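Local coordinates for endoglucanase E-5 (Thermobifida fusca, PDB 2CKS), which catalyses the endohydrolysis of (1->4)-beta-D-glucosidic linkages in cellulose, lichenin and cereal beta-D-glucans through its family 5 catalytic domain, at residues L28-S32 with V300-L304; R76-M82 with F118-I122; I86-T90 with K129-L133; A123-A127 with I159-D165; S166-T172 with N198-A202. One frame throughout, in Å; residues are numbered along the deposited sequence. Where two conformers were deposited one is given.

Contact 1: L28-S32 with V300-L304; sequences LRGMS and VRSKL
Arg29 NH1 donates to the backbone carbonyl Lys303 O across 2.9 Å, a hydrogen bond that ties strand 29-32 to the C-terminal helix. The bond is bent, 147° at the hydrogen, and NH1 stands above the carbonyl plane instead of within it, with the oxygen tilted out of the guanidinium plane. A bend at the third torsion of Arg29 (chi3 -54°) turns the guanidinium across the last turn of the helix, where carbonyls have no next-turn N-H to bond; the positive charge there would probably suit the negative end of the helix dipole.

Beneath this polar end the packing is apolar. Leu304 CD2 lies 3.6 Å from Arg29 CB, against the base of the arginine, and also reaches Gly30 N at 3.7 Å. Further along the strand Met31, folded at both chi2 and chi3, brings its sulfur against Val300: SD is 3.9 Å from CG1, with CG2 only slightly farther. Leu304 CD1 completes the patch at 4.4 Å from Met31 CG.

The segment axes run roughly antiparallel, at 148° and 9.2 Å. In the TIM barrel this places helix 295-304 outside the first strand; Val300 and Leu304 also touch the eighth strand, 262-265, so the helix covers the seam where the barrel closes. Lys303 turns its amine to Asp249 of helix 245-258.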
# COMPACT_ATOMS: atom_id res chain seq x y z
N LEU A 28 -9.53 1.59 6.16
CA LEU A 28 -9.49 0.47 5.22
C LEU A 28 -8.29 -0.41 5.56
O LEU A 28 -7.16 0.07 5.58
CB LEU A 28 -9.39 0.97 3.78
CG LEU A 28 -10.48 1.94 3.32
CD1 LEU A 28 -10.23 2.39 1.89
CD2 LEU A 28 -11.85 1.29 3.45
N ARG A 29 -8.54 -1.69 5.85
CA ARG A 29 -7.49 -2.62 6.24
C ARG A 29 -7.45 -3.79 5.29
O ARG A 29 -8.49 -4.32 4.90
CB ARG A 29 -7.72 -3.14 7.66
CG ARG A 29 -7.89 -2.03 8.70
CD ARG A 29 -8.31 -2.51 10.06
NE ARG A 29 -9.52 -3.32 9.95
CZ ARG A 29 -9.79 -4.40 10.66
NH1 ARG A 29 -8.98 -4.82 11.62
NH2 ARG A 29 -10.91 -5.06 10.42
N GLY A 30 -6.25 -4.23 4.95
CA GLY A 30 -6.11 -5.32 4.01
C GLY A 30 -4.68 -5.78 3.85
O GLY A 30 -3.91 -5.73 4.80
N MET A 31 -4.36 -6.24 2.65
CA MET A 31 -3.09 -6.89 2.36
C MET A 31 -2.46 -6.29 1.13
O MET A 31 -3.14 -5.89 0.19
CB MET A 31 -3.32 -8.37 2.07
CG MET A 31 -3.75 -9.21 3.26
SD MET A 31 -2.52 -9.22 4.61
CE MET A 31 -1.10 -9.89 3.77
N SER A 32 -1.14 -6.27 1.14
CA SER A 32 -0.34 -6.01 -0.04
C SER A 32 0.09 -7.31 -0.69
O SER A 32 0.50 -8.23 0.00
CB SER A 32 0.92 -5.23 0.33
OG SER A 32 1.66 -4.88 -0.83
N VAL A 300 -2.63 -11.56 11.21
CA VAL A 300 -3.31 -10.53 10.42
C VAL A 300 -4.72 -10.94 10.00
O VAL A 300 -5.62 -10.10 9.96
CB VAL A 300 -2.46 -10.05 9.20
CG1 VAL A 300 -2.42 -11.09 8.08
CG2 VAL A 300 -3.00 -8.76 8.66
N ARG A 301 -4.91 -12.22 9.69
CA ARG A 301 -6.23 -12.72 9.32
C ARG A 301 -7.19 -12.50 10.47
O ARG A 301 -8.33 -12.09 10.26
CB ARG A 301 -6.15 -14.20 8.94
CG ARG A 301 -7.45 -14.77 8.39
CD ARG A 301 -7.28 -16.17 7.83
NE ARG A 301 -8.56 -16.81 7.53
CZ ARG A 301 -9.38 -17.35 8.43
NH1 ARG A 301 -9.09 -17.35 9.72
NH2 ARG A 301 -10.52 -17.91 8.02
N SER A 302 -6.72 -12.73 11.69
CA SER A 302 -7.55 -12.54 12.87
C SER A 302 -7.89 -11.07 13.08
O SER A 302 -9.02 -10.76 13.44
CB SER A 302 -6.85 -13.12 14.10
OG SER A 302 -6.91 -14.53 14.04
N LYS A 303 -6.95 -10.17 12.80
CA LYS A 303 -7.23 -8.74 12.89
C LYS A 303 -8.30 -8.35 11.88
O LYS A 303 -9.22 -7.62 12.22
CB LYS A 303 -5.99 -7.88 12.63
CG LYS A 303 -4.84 -8.04 13.60
CD LYS A 303 -5.24 -7.77 15.04
CE LYS A 303 -4.00 -7.61 15.91
NZ LYS A 303 -4.15 -8.14 17.28
N LEU A 304 -8.18 -8.85 10.66
CA LEU A 304 -9.05 -8.43 9.57
C LEU A 304 -10.47 -8.95 9.76
O LEU A 304 -11.43 -8.32 9.31
CB LEU A 304 -8.50 -8.90 8.23
CG LEU A 304 -7.25 -8.18 7.73
CD1 LEU A 304 -6.69 -8.90 6.51
CD2 LEU A 304 -7.55 -6.73 7.40

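Contact 2: R76-M82 with F118-I122; sequences RGFTDRM and FFAEI
The two helical segments run roughly parallel, crossing at -35° with axes 11.1 Å apart at closest approach, and Thr79 and Phe118 have the nearest CA atoms. Side chains of both helices fill the separation.

On the outer side Arg76 grips the carboxylate of Glu121 end-on with two nitrogens. NH2 lies 2.7 Å from Glu121 OE1, and NH1 meets OE2 at 3.1 Å through the syn lone pair, with an angle of 163° at the hydrogen. The guanidinium and carboxylate planes are close to coplanar, which suits the end-on pairing, although the NH2 to OE1 arm is tilted out of both planes. Arg76 NH2 gives a second bond, 3.0 Å, to Asp80 OD1 one helical turn on. This nearly straight bond approaches OD1 from above its carboxylate plane, so two carboxylates share one guanidinium and help fix its rotation. Glu121 reaches across with CG anti to the backbone N (chi1 177°) and an extended chain; its OE1 also accepts from His83 NE2.

Below the network, Thr79 CG2 packs 3.6 Å from Glu121 CD. Thr79 OG1 lies in the ring plane of Phe118, 3.7 Å from CD1 at the edge, and bonds to Pro75 O of its own helix. Met82 CG meets the same edge, 4.2 Å from CE1.

The contact thus joins helices 75-90 and 112-126, neighbours on the outside of the barrel; Met82 and Phe118 continue inward to Met64 of strand 59-65, and Phe118 meets the ring of Trp100.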
# COMPACT_ATOMS: atom_id res chain seq x y z
N ARG A 76 4.22 -3.55 -21.46
CA ARG A 76 2.92 -3.95 -21.95
C ARG A 76 2.31 -5.11 -21.14
O ARG A 76 1.15 -5.05 -20.73
CB ARG A 76 3.02 -4.32 -23.44
CG ARG A 76 1.71 -4.51 -24.15
CD ARG A 76 0.95 -3.23 -24.39
NE ARG A 76 -0.07 -3.09 -23.36
CZ ARG A 76 -0.40 -1.96 -22.74
NH1 ARG A 76 0.18 -0.79 -23.02
NH2 ARG A 76 -1.34 -2.02 -21.82
N GLY A 77 3.08 -6.16 -20.91
CA GLY A 77 2.58 -7.32 -20.19
C GLY A 77 2.23 -6.99 -18.75
O GLY A 77 1.21 -7.42 -18.24
N PHE A 78 3.09 -6.22 -18.09
CA PHE A 78 2.84 -5.83 -16.70
C PHE A 78 1.63 -4.92 -16.59
O PHE A 78 0.83 -5.07 -15.68
CB PHE A 78 4.06 -5.19 -16.05
CG PHE A 78 5.05 -6.19 -15.51
CD1 PHE A 78 4.90 -6.73 -14.24
CD2 PHE A 78 6.12 -6.60 -16.28
CE1 PHE A 78 5.81 -7.66 -13.75
CE2 PHE A 78 7.03 -7.51 -15.80
CZ PHE A 78 6.88 -8.04 -14.54
N THR A 79 1.48 -3.99 -17.53
CA THR A 79 0.33 -3.09 -17.51
C THR A 79 -0.97 -3.88 -17.70
O THR A 79 -1.96 -3.65 -17.00
CB THR A 79 0.47 -2.02 -18.59
OG1 THR A 79 1.69 -1.29 -18.39
CG2 THR A 79 -0.64 -0.97 -18.49
N ASP A 80 -0.98 -4.82 -18.64
CA ASP A 80 -2.17 -5.61 -18.90
C ASP A 80 -2.54 -6.46 -17.68
O ASP A 80 -3.71 -6.61 -17.36
CB ASP A 80 -2.00 -6.50 -20.14
CG ASP A 80 -2.13 -5.72 -21.43
OD1 ASP A 80 -2.74 -4.63 -21.43
OD2 ASP A 80 -1.65 -6.14 -22.51
N ARG A 81 -1.55 -7.00 -16.99
CA ARG A 81 -1.83 -7.76 -15.78
C ARG A 81 -2.40 -6.87 -14.67
O ARG A 81 -3.28 -7.28 -13.91
CB ARG A 81 -0.60 -8.51 -15.32
CG ARG A 81 -0.76 -9.30 -14.04
CD ARG A 81 -1.91 -10.30 -14.05
NE ARG A 81 -1.75 -11.24 -12.95
CZ ARG A 81 -2.71 -12.00 -12.45
NH1 ARG A 81 -3.95 -11.96 -12.91
NH2 ARG A 81 -2.41 -12.82 -11.45
N MET A 82 -1.88 -5.65 -14.57
CA MET A 82 -2.39 -4.71 -13.58
C MET A 82 -3.85 -4.36 -13.86
O MET A 82 -4.66 -4.34 -12.95
CB MET A 82 -1.51 -3.46 -13.51
CG MET A 82 -0.14 -3.71 -12.88
SD MET A 82 -0.16 -4.18 -11.14
CE MET A 82 -0.37 -2.59 -10.37
N PHE A 118 2.62 4.85 -17.50
CA PHE A 118 1.82 3.82 -16.85
C PHE A 118 0.58 4.44 -16.21
O PHE A 118 -0.52 3.97 -16.44
CB PHE A 118 2.66 3.08 -15.80
CG PHE A 118 1.87 2.15 -14.91
CD1 PHE A 118 1.44 0.91 -15.37
CD2 PHE A 118 1.57 2.51 -13.61
CE1 PHE A 118 0.71 0.08 -14.53
CE2 PHE A 118 0.85 1.68 -12.78
CZ PHE A 118 0.43 0.48 -13.23
N PHE A 119 0.77 5.48 -15.40
CA PHE A 119 -0.36 6.09 -14.69
C PHE A 119 -1.35 6.77 -15.64
O PHE A 119 -2.54 6.74 -15.38
CB PHE A 119 0.12 7.03 -13.58
CG PHE A 119 0.54 6.31 -12.32
CD1 PHE A 119 -0.39 5.60 -11.58
CD2 PHE A 119 1.86 6.34 -11.88
CE1 PHE A 119 -0.01 4.92 -10.44
CE2 PHE A 119 2.23 5.68 -10.73
CZ PHE A 119 1.30 4.97 -10.01
N ALA A 120 -0.88 7.32 -16.74
CA ALA A 120 -1.80 7.87 -17.74
C ALA A 120 -2.72 6.77 -18.26
O ALA A 120 -3.92 6.97 -18.37
CB ALA A 120 -1.05 8.50 -18.89
N GLU A 121 -2.16 5.61 -18.56
CA GLU A 121 -2.97 4.50 -19.06
C GLU A 121 -3.95 3.99 -17.99
O GLU A 121 -5.13 3.76 -18.27
CB GLU A 121 -2.10 3.35 -19.57
CG GLU A 121 -2.97 2.18 -20.01
CD GLU A 121 -2.28 1.15 -20.87
OE1 GLU A 121 -2.93 0.09 -21.08
OE2 GLU A 121 -1.14 1.38 -21.33
N ILE A 122 -3.47 3.82 -16.77
CA ILE A 122 -4.29 3.29 -15.70
C ILE A 122 -5.42 4.27 -15.38
O ILE A 122 -6.57 3.88 -15.28
CB ILE A 122 -3.45 3.02 -14.44
CG1 ILE A 122 -2.40 1.93 -14.69
CG2 ILE A 122 -4.35 2.68 -13.24
CD1 ILE A 122 -2.95 0.55 -15.04

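Contact 3: I86-T90 with K129-L133; sequences IDMAT and KTNVL. With NA (sodium ion), chain H.
In the TIM barrel, the end of helix 75-90 packs against the turn that enters the fourth strand, 132-135, and this turn also contributes a ligand to a sodium site. Lys129 serves two sites: its carbonyl O binds the sodium ion at 2.5 Å, while its side chain runs to the helix. The lysine is extended to CE and turns only at chi4 (65°), which brings NZ to Asp87 OD1 at 3.0 Å. This salt bridge meets the oxygen almost in line with its C-O bond, and NZ has a further partner in His126 ND1.

The aliphatic part of Lys129 lies over Ile86, whose CG2 is 4.0 Å from CE. That same methyl reaches Val132 CG2, also 4.0 Å away, where the contact turns inward to the barrel wall.

Thr90 OG1 is both donor and acceptor. It gives its proton to Ile86 O, 2.8 Å, which also receives Thr90 N from the opposite face of the carbonyl plane. The hydroxyl oxygen in turn accepts from Asn131, whose amide has another partner in Leu94 O. The Asn131 ND2 to Thr90 OG1 bond is 3.0 Å long and nearly straight, 171° at the hydrogen, with OG1 only 6° out of the amide plane.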
# COMPACT_ATOMS: atom_id res chain seq x y z
N ILE A 86 -6.81 -5.10 -11.23
CA ILE A 86 -7.70 -4.03 -10.77
C ILE A 86 -9.15 -4.44 -10.96
O ILE A 86 -9.97 -4.24 -10.08
CB ILE A 86 -7.40 -2.71 -11.52
CG1 ILE A 86 -6.06 -2.13 -11.06
CG2 ILE A 86 -8.51 -1.66 -11.27
CD1 ILE A 86 -5.48 -1.13 -12.02
N ASP A 87 -9.47 -5.01 -12.12
CA ASP A 87 -10.82 -5.49 -12.40
C ASP A 87 -11.20 -6.64 -11.47
O ASP A 87 -12.32 -6.69 -10.98
CB ASP A 87 -10.96 -5.93 -13.86
CG ASP A 87 -10.92 -4.77 -14.82
OD1 ASP A 87 -11.08 -3.61 -14.37
OD2 ASP A 87 -10.72 -4.92 -16.05
N MET A 88 -10.27 -7.56 -11.21
CA MET A 88 -10.55 -8.70 -10.35
C MET A 88 -10.85 -8.23 -8.93
O MET A 88 -11.78 -8.70 -8.30
CB MET A 88 -9.37 -9.67 -10.33
CG MET A 88 -9.25 -10.49 -11.57
SD MET A 88 -7.87 -11.63 -11.51
CE MET A 88 -8.57 -12.97 -10.51
N ALA A 89 -10.06 -7.29 -8.43
CA ALA A 89 -10.27 -6.77 -7.09
C ALA A 89 -11.63 -6.10 -6.99
O ALA A 89 -12.36 -6.28 -6.03
CB ALA A 89 -9.19 -5.82 -6.72
N THR A 90 -11.96 -5.32 -8.01
CA THR A 90 -13.23 -4.60 -8.07
C THR A 90 -14.42 -5.57 -8.08
O THR A 90 -15.42 -5.33 -7.42
CB THR A 90 -13.25 -3.69 -9.30
OG1 THR A 90 -12.17 -2.75 -9.21
CG2 THR A 90 -14.50 -2.82 -9.33
N LYS A 129 -14.14 4.17 -12.15
CA LYS A 129 -14.13 3.48 -10.86
C LYS A 129 -13.97 4.48 -9.73
O LYS A 129 -13.37 5.54 -9.92
CB LYS A 129 -12.98 2.47 -10.80
CG LYS A 129 -13.14 1.27 -11.73
CD LYS A 129 -12.06 0.23 -11.48
CE LYS A 129 -12.32 -1.07 -12.23
NZ LYS A 129 -12.24 -0.90 -13.71
N THR A 130 -14.51 4.15 -8.56
CA THR A 130 -14.37 4.99 -7.37
C THR A 130 -13.58 4.30 -6.26
O THR A 130 -13.47 4.83 -5.16
CB THR A 130 -15.75 5.38 -6.84
OG1 THR A 130 -16.53 4.21 -6.58
CG2 THR A 130 -16.55 6.13 -7.91
N ASN A 131 -13.01 3.13 -6.55
CA ASN A 131 -12.37 2.30 -5.54
C ASN A 131 -10.87 2.13 -5.74
O ASN A 131 -10.25 1.31 -5.06
CB ASN A 131 -13.02 0.90 -5.52
CG ASN A 131 -12.82 0.14 -6.82
OD1 ASN A 131 -13.11 0.64 -7.90
ND2 ASN A 131 -12.32 -1.09 -6.72
N VAL A 132 -10.29 2.91 -6.64
CA VAL A 132 -8.88 2.81 -6.98
C VAL A 132 -8.14 4.03 -6.41
O VAL A 132 -8.56 5.17 -6.61
CB VAL A 132 -8.69 2.74 -8.50
CG1 VAL A 132 -7.23 2.58 -8.86
CG2 VAL A 132 -9.51 1.59 -9.09
N LEU A 133 -7.06 3.76 -5.68
CA LEU A 133 -6.14 4.76 -5.14
C LEU A 133 -4.78 4.53 -5.81
O LEU A 133 -4.42 3.40 -6.14
CB LEU A 133 -5.98 4.59 -3.63
CG LEU A 133 -7.22 4.79 -2.75
CD1 LEU A 133 -8.10 3.55 -2.73
CD2 LEU A 133 -6.81 5.16 -1.32
NA NA H . -12.43 7.83 -10.53
O HOH W 1 -14.62 8.83 -10.50
O HOH W 2 -11.56 8.30 -9.06
O HOH W 3 -12.17 7.93 -7.82
O HOH W 4 -10.45 5.80 -10.72

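Contact 4: A123-A127 with I159-D165; sequences AQRHA and IRQRDPD. With NA (sodium ion), chain H.
Apolar packing brings the two helix ends together around Ala123. Its CB lies 3.9 Å from Arg162 CB and equally far from Asp163 CB, with Ile159 CG2 at 4.3 Å. The alanines allow a close approach: Ala127 CA and Asp163 CA are 4.8 Å apart, and Ala127 CB sits 3.4 Å from Arg162 O.

Metal coordination forms the polar half. Sodium is bound by Ala127 O at 2.4 Å and Asp163 OD1 at 2.5 Å, with a longer contact to Asp165 OD1 at 2.9 Å; Lys129 O and water 1 also bind, while waters 2 and 3 overlap and are doubtful. The same three oxygens are also ligands of a modelled zinc ion, so either metal may occupy the site. Asp163 CG is anti to the backbone N (chi1 -172°), which swings its carboxylate toward Ala127, and the metal probably offsets the repulsion between Asp163 OD1 and Ala127 O. Asp163 OD2 is held by Tyr134 OH, and Asp165 OD2 has a salt bridge to Lys10.

The contact joins the C-terminal ends of helices 112-126 and 145-162, adjacent on the barrel's outside. Ile159 continues to Phe119 on the first helix and Ile168 of strand 168-170, while His126 faces helix 75-90.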
# COMPACT_ATOMS: atom_id res chain seq x y z
N ALA A 123 -5.08 5.54 -15.22
CA ALA A 123 -6.09 6.54 -14.86
C ALA A 123 -7.17 6.70 -15.92
O ALA A 123 -8.34 6.87 -15.59
CB ALA A 123 -5.43 7.88 -14.56
N GLN A 124 -6.79 6.66 -17.20
CA GLN A 124 -7.77 6.78 -18.28
C GLN A 124 -8.71 5.57 -18.27
O GLN A 124 -9.93 5.73 -18.29
CB GLN A 124 -7.11 6.93 -19.65
CG GLN A 124 -8.09 7.34 -20.76
CD GLN A 124 -8.77 6.17 -21.48
OE1 GLN A 124 -8.34 5.02 -21.37
NE2 GLN A 124 -9.83 6.47 -22.22
N ARG A 125 -8.14 4.37 -18.20
CA ARG A 125 -8.93 3.14 -18.25
C ARG A 125 -9.90 3.03 -17.09
O ARG A 125 -11.05 2.60 -17.27
CB ARG A 125 -8.01 1.92 -18.24
CG ARG A 125 -8.73 0.59 -18.34
CD ARG A 125 -9.25 0.27 -19.73
NE ARG A 125 -8.17 -0.06 -20.66
CZ ARG A 125 -7.58 -1.26 -20.75
NH1 ARG A 125 -7.94 -2.28 -19.97
NH2 ARG A 125 -6.61 -1.44 -21.64
N HIS A 126 -9.46 3.43 -15.91
CA HIS A 126 -10.21 3.18 -14.68
C HIS A 126 -10.82 4.43 -14.05
O HIS A 126 -11.28 4.39 -12.91
CB HIS A 126 -9.30 2.46 -13.69
CG HIS A 126 -8.78 1.16 -14.22
ND1 HIS A 126 -9.51 -0.01 -14.17
CD2 HIS A 126 -7.63 0.86 -14.87
CE1 HIS A 126 -8.82 -0.98 -14.74
NE2 HIS A 126 -7.67 -0.48 -15.17
N ALA A 127 -10.87 5.53 -14.81
CA ALA A 127 -11.40 6.80 -14.31
C ALA A 127 -12.82 6.69 -13.74
O ALA A 127 -13.15 7.40 -12.78
CB ALA A 127 -11.37 7.87 -15.41
N ILE A 159 -2.18 12.06 -13.64
CA ILE A 159 -3.33 11.30 -13.14
C ILE A 159 -4.61 12.14 -13.09
O ILE A 159 -5.66 11.70 -13.56
CB ILE A 159 -3.01 10.72 -11.74
CG1 ILE A 159 -1.92 9.66 -11.86
CG2 ILE A 159 -4.25 10.13 -11.10
CD1 ILE A 159 -1.29 9.28 -10.56
N ARG A 160 -4.50 13.36 -12.55
CA ARG A 160 -5.66 14.19 -12.26
C ARG A 160 -6.31 14.72 -13.54
O ARG A 160 -7.51 15.01 -13.56
CB ARG A 160 -5.28 15.34 -11.33
CG ARG A 160 -4.94 14.90 -9.90
CD ARG A 160 -6.17 14.64 -9.08
NE ARG A 160 -5.98 13.85 -7.87
CZ ARG A 160 -5.63 14.34 -6.69
NH1 ARG A 160 -5.36 15.62 -6.51
NH2 ARG A 160 -5.54 13.51 -5.66
N GLN A 161 -5.53 14.80 -14.61
CA GLN A 161 -6.05 15.19 -15.91
C GLN A 161 -7.07 14.18 -16.41
O GLN A 161 -8.03 14.54 -17.09
CB GLN A 161 -4.89 15.30 -16.91
CG GLN A 161 -5.31 15.58 -18.35
CD GLN A 161 -4.12 15.71 -19.26
OE1 GLN A 161 -3.08 16.23 -18.86
NE2 GLN A 161 -4.27 15.23 -20.49
N ARG A 162 -6.85 12.92 -16.06
CA ARG A 162 -7.66 11.81 -16.54
C ARG A 162 -8.67 11.29 -15.52
O ARG A 162 -9.73 10.77 -15.87
CB ARG A 162 -6.73 10.67 -16.94
CG ARG A 162 -5.89 11.02 -18.13
CD ARG A 162 -4.59 10.27 -18.23
NE ARG A 162 -3.94 10.62 -19.49
CZ ARG A 162 -3.07 11.61 -19.66
NH1 ARG A 162 -2.68 12.38 -18.65
NH2 ARG A 162 -2.58 11.84 -20.87
N ASP A 163 -8.34 11.47 -14.24
CA ASP A 163 -9.12 10.91 -13.16
C ASP A 163 -9.01 11.91 -12.01
O ASP A 163 -8.21 11.72 -11.10
CB ASP A 163 -8.55 9.54 -12.80
CG ASP A 163 -9.39 8.78 -11.83
OD1 ASP A 163 -10.56 9.16 -11.58
OD2 ASP A 163 -8.96 7.74 -11.27
N PRO A 164 -9.77 12.99 -12.08
CA PRO A 164 -9.62 14.09 -11.11
C PRO A 164 -9.99 13.76 -9.66
O PRO A 164 -9.50 14.44 -8.75
CB PRO A 164 -10.55 15.18 -11.66
CG PRO A 164 -11.55 14.44 -12.47
CD PRO A 164 -10.80 13.30 -13.09
N ASP A 165 -10.88 12.80 -9.45
CA ASP A 165 -11.51 12.59 -8.13
C ASP A 165 -10.98 11.38 -7.35
O ASP A 165 -11.68 10.79 -6.53
CB ASP A 165 -13.02 12.44 -8.30
CG ASP A 165 -13.41 11.28 -9.21
OD1 ASP A 165 -12.53 10.60 -9.79
OD2 ASP A 165 -14.60 10.99 -9.43
NA NA H . -12.43 7.83 -10.53
O HOH W 4 -10.45 5.80 -10.72
O HOH W 1 -14.62 8.83 -10.50
O HOH W 3 -12.17 7.93 -7.82
O HOH W 2 -11.56 8.30 -9.06

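Contact 5: S166-T172 with N198-A202; sequences SVIIVGT and NIMYA
Apolar side chains line both faces of this parallel pair, the fifth and sixth strands of the TIM barrel. On one face Ile168, Val170, Ile199 and Tyr201 point toward the surrounding helices: Ile199, bent at chi2 (-62°), carries CD1 to 3.8 Å from Ile168 CB, and its CG2 touches Val170 CG2 at the same distance. Ile199 CG2 also lies over one face of the Tyr201 ring, offset toward the rim. On the other face Ile169 and Met200 lie side by side and point the same way, while Ile169 CG2 meets Ala202 CB at 3.9 Å. Met200 CG reaches back to Val167 CG1.

The backbone bonds follow the parallel register of Ile168 with Ile199, Ile169 with Met200 and Val170 with Tyr201. Met200 N gives to Ile168 O, Val170 N to Met200 O at 2.8 Å, and Ala202 N to Val170 O. Ile168 N to Asn198 O is longer, 3.3 Å, at the strand entrance. Neighbouring CA-H groups, such as that of Ile199, approach the same carbonyl oxygens.

At the entrance Asn198 crosses Val167 nearly at a right angle, and its OD1 accepts from Val13 N of strand 12-14. The far end lies near the catalytic centre: Gly171 is about 7 Å from the side chain of Glu139, the probable proton donor. There Thr172 OG1 gives its proton to Ala202 O, 2.8 Å away and close to the carbonyl axis (163°).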
# COMPACT_ATOMS: atom_id res chain seq x y z
N SER A 166 -9.73 11.02 -7.63
CA SER A 166 -9.10 9.85 -7.03
C SER A 166 -8.07 10.26 -6.00
O SER A 166 -7.49 11.35 -6.07
CB SER A 166 -8.44 8.98 -8.10
OG SER A 166 -7.44 9.71 -8.79
N VAL A 167 -7.84 9.38 -5.03
CA VAL A 167 -6.91 9.65 -3.96
C VAL A 167 -5.55 9.18 -4.40
O VAL A 167 -5.42 8.10 -4.98
CB VAL A 167 -7.32 8.89 -2.69
CG1 VAL A 167 -6.30 9.09 -1.58
CG2 VAL A 167 -8.71 9.35 -2.23
N ILE A 168 -4.55 10.00 -4.14
CA ILE A 168 -3.17 9.67 -4.45
C ILE A 168 -2.37 9.60 -3.15
O ILE A 168 -2.49 10.46 -2.30
CB ILE A 168 -2.58 10.70 -5.44
CG1 ILE A 168 -3.30 10.57 -6.79
CG2 ILE A 168 -1.08 10.51 -5.59
CD1 ILE A 168 -3.10 11.74 -7.72
N ILE A 169 -1.58 8.54 -3.02
CA ILE A 169 -0.74 8.31 -1.86
C ILE A 169 0.71 8.59 -2.28
O ILE A 169 1.20 8.02 -3.24
CB ILE A 169 -0.87 6.85 -1.35
CG1 ILE A 169 -2.32 6.55 -0.97
CG2 ILE A 169 0.06 6.64 -0.16
CD1 ILE A 169 -2.61 5.07 -0.72
N VAL A 170 1.39 9.44 -1.52
CA VAL A 170 2.73 9.90 -1.85
C VAL A 170 3.73 9.31 -0.86
O VAL A 170 3.57 9.44 0.35
CB VAL A 170 2.81 11.42 -1.78
CG1 VAL A 170 4.23 11.91 -2.07
CG2 VAL A 170 1.81 12.03 -2.76
N GLY A 171 4.75 8.65 -1.38
CA GLY A 171 5.81 8.08 -0.57
C GLY A 171 6.58 9.16 0.18
O GLY A 171 6.55 10.31 -0.21
N THR A 172 7.25 8.77 1.25
CA THR A 172 7.97 9.71 2.09
C THR A 172 9.43 9.33 2.25
O THR A 172 9.88 8.27 1.81
CB THR A 172 7.25 9.88 3.46
OG1 THR A 172 7.12 8.63 4.15
CG2 THR A 172 5.82 10.38 3.27
N ASN A 198 -6.75 15.87 -1.71
CA ASN A 198 -7.07 14.47 -1.85
C ASN A 198 -5.80 13.63 -1.92
O ASN A 198 -5.72 12.68 -2.69
CB ASN A 198 -7.98 14.27 -3.05
CG ASN A 198 -8.99 13.21 -2.82
OD1 ASN A 198 -9.30 12.88 -1.67
ND2 ASN A 198 -9.51 12.64 -3.89
N ILE A 199 -4.81 14.00 -1.11
CA ILE A 199 -3.51 13.34 -1.02
C ILE A 199 -3.39 12.68 0.35
O ILE A 199 -3.88 13.22 1.34
CB ILE A 199 -2.37 14.40 -1.18
CG1 ILE A 199 -2.39 15.05 -2.57
CG2 ILE A 199 -0.99 13.79 -0.89
CD1 ILE A 199 -2.17 14.08 -3.72
N MET A 200 -2.73 11.52 0.39
CA MET A 200 -2.29 10.89 1.64
C MET A 200 -0.80 10.64 1.53
O MET A 200 -0.24 10.63 0.42
CB MET A 200 -3.02 9.57 1.85
CG MET A 200 -4.52 9.68 1.70
SD MET A 200 -5.32 8.13 2.11
CE MET A 200 -5.24 8.15 3.85
N TYR A 201 -0.16 10.44 2.67
CA TYR A 201 1.27 10.20 2.72
C TYR A 201 1.51 8.82 3.30
O TYR A 201 0.85 8.40 4.24
CB TYR A 201 1.94 11.27 3.58
CG TYR A 201 1.82 12.65 2.98
CD1 TYR A 201 0.74 13.46 3.30
CD2 TYR A 201 2.76 13.13 2.08
CE1 TYR A 201 0.62 14.72 2.76
CE2 TYR A 201 2.65 14.39 1.54
CZ TYR A 201 1.59 15.19 1.88
OH TYR A 201 1.48 16.45 1.32
N ALA A 202 2.47 8.11 2.72
CA ALA A 202 2.73 6.73 3.13
C ALA A 202 3.67 6.63 4.32
O ALA A 202 4.64 7.40 4.45
CB ALA A 202 3.29 5.96 1.97

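How the contacts relate
All five contacts belong to one eight-stranded TIM barrel. Contact 1 joins the first barrel strand to the C-terminal helix and spans the other four along the sequence; contact 5, about 20 Å away between centres, lies across the chain's centre. Contacts 2, 3 and 4 form a patch with centres 13 to 14 Å apart: contacts 2 and 3 share helix 75-90, contacts 2 and 4 helix 112-126, contacts 3 and 4 the sodium ion. Contacts 3 and 5 meet through strands 132-135 and 168-170, and Arg160 connects contact 4 to contact 5. In sequence the segments of contact 3 alternate with those of contacts 2 and 4, and contact 5 follows, so consecutive strand-helix units are linked side by side.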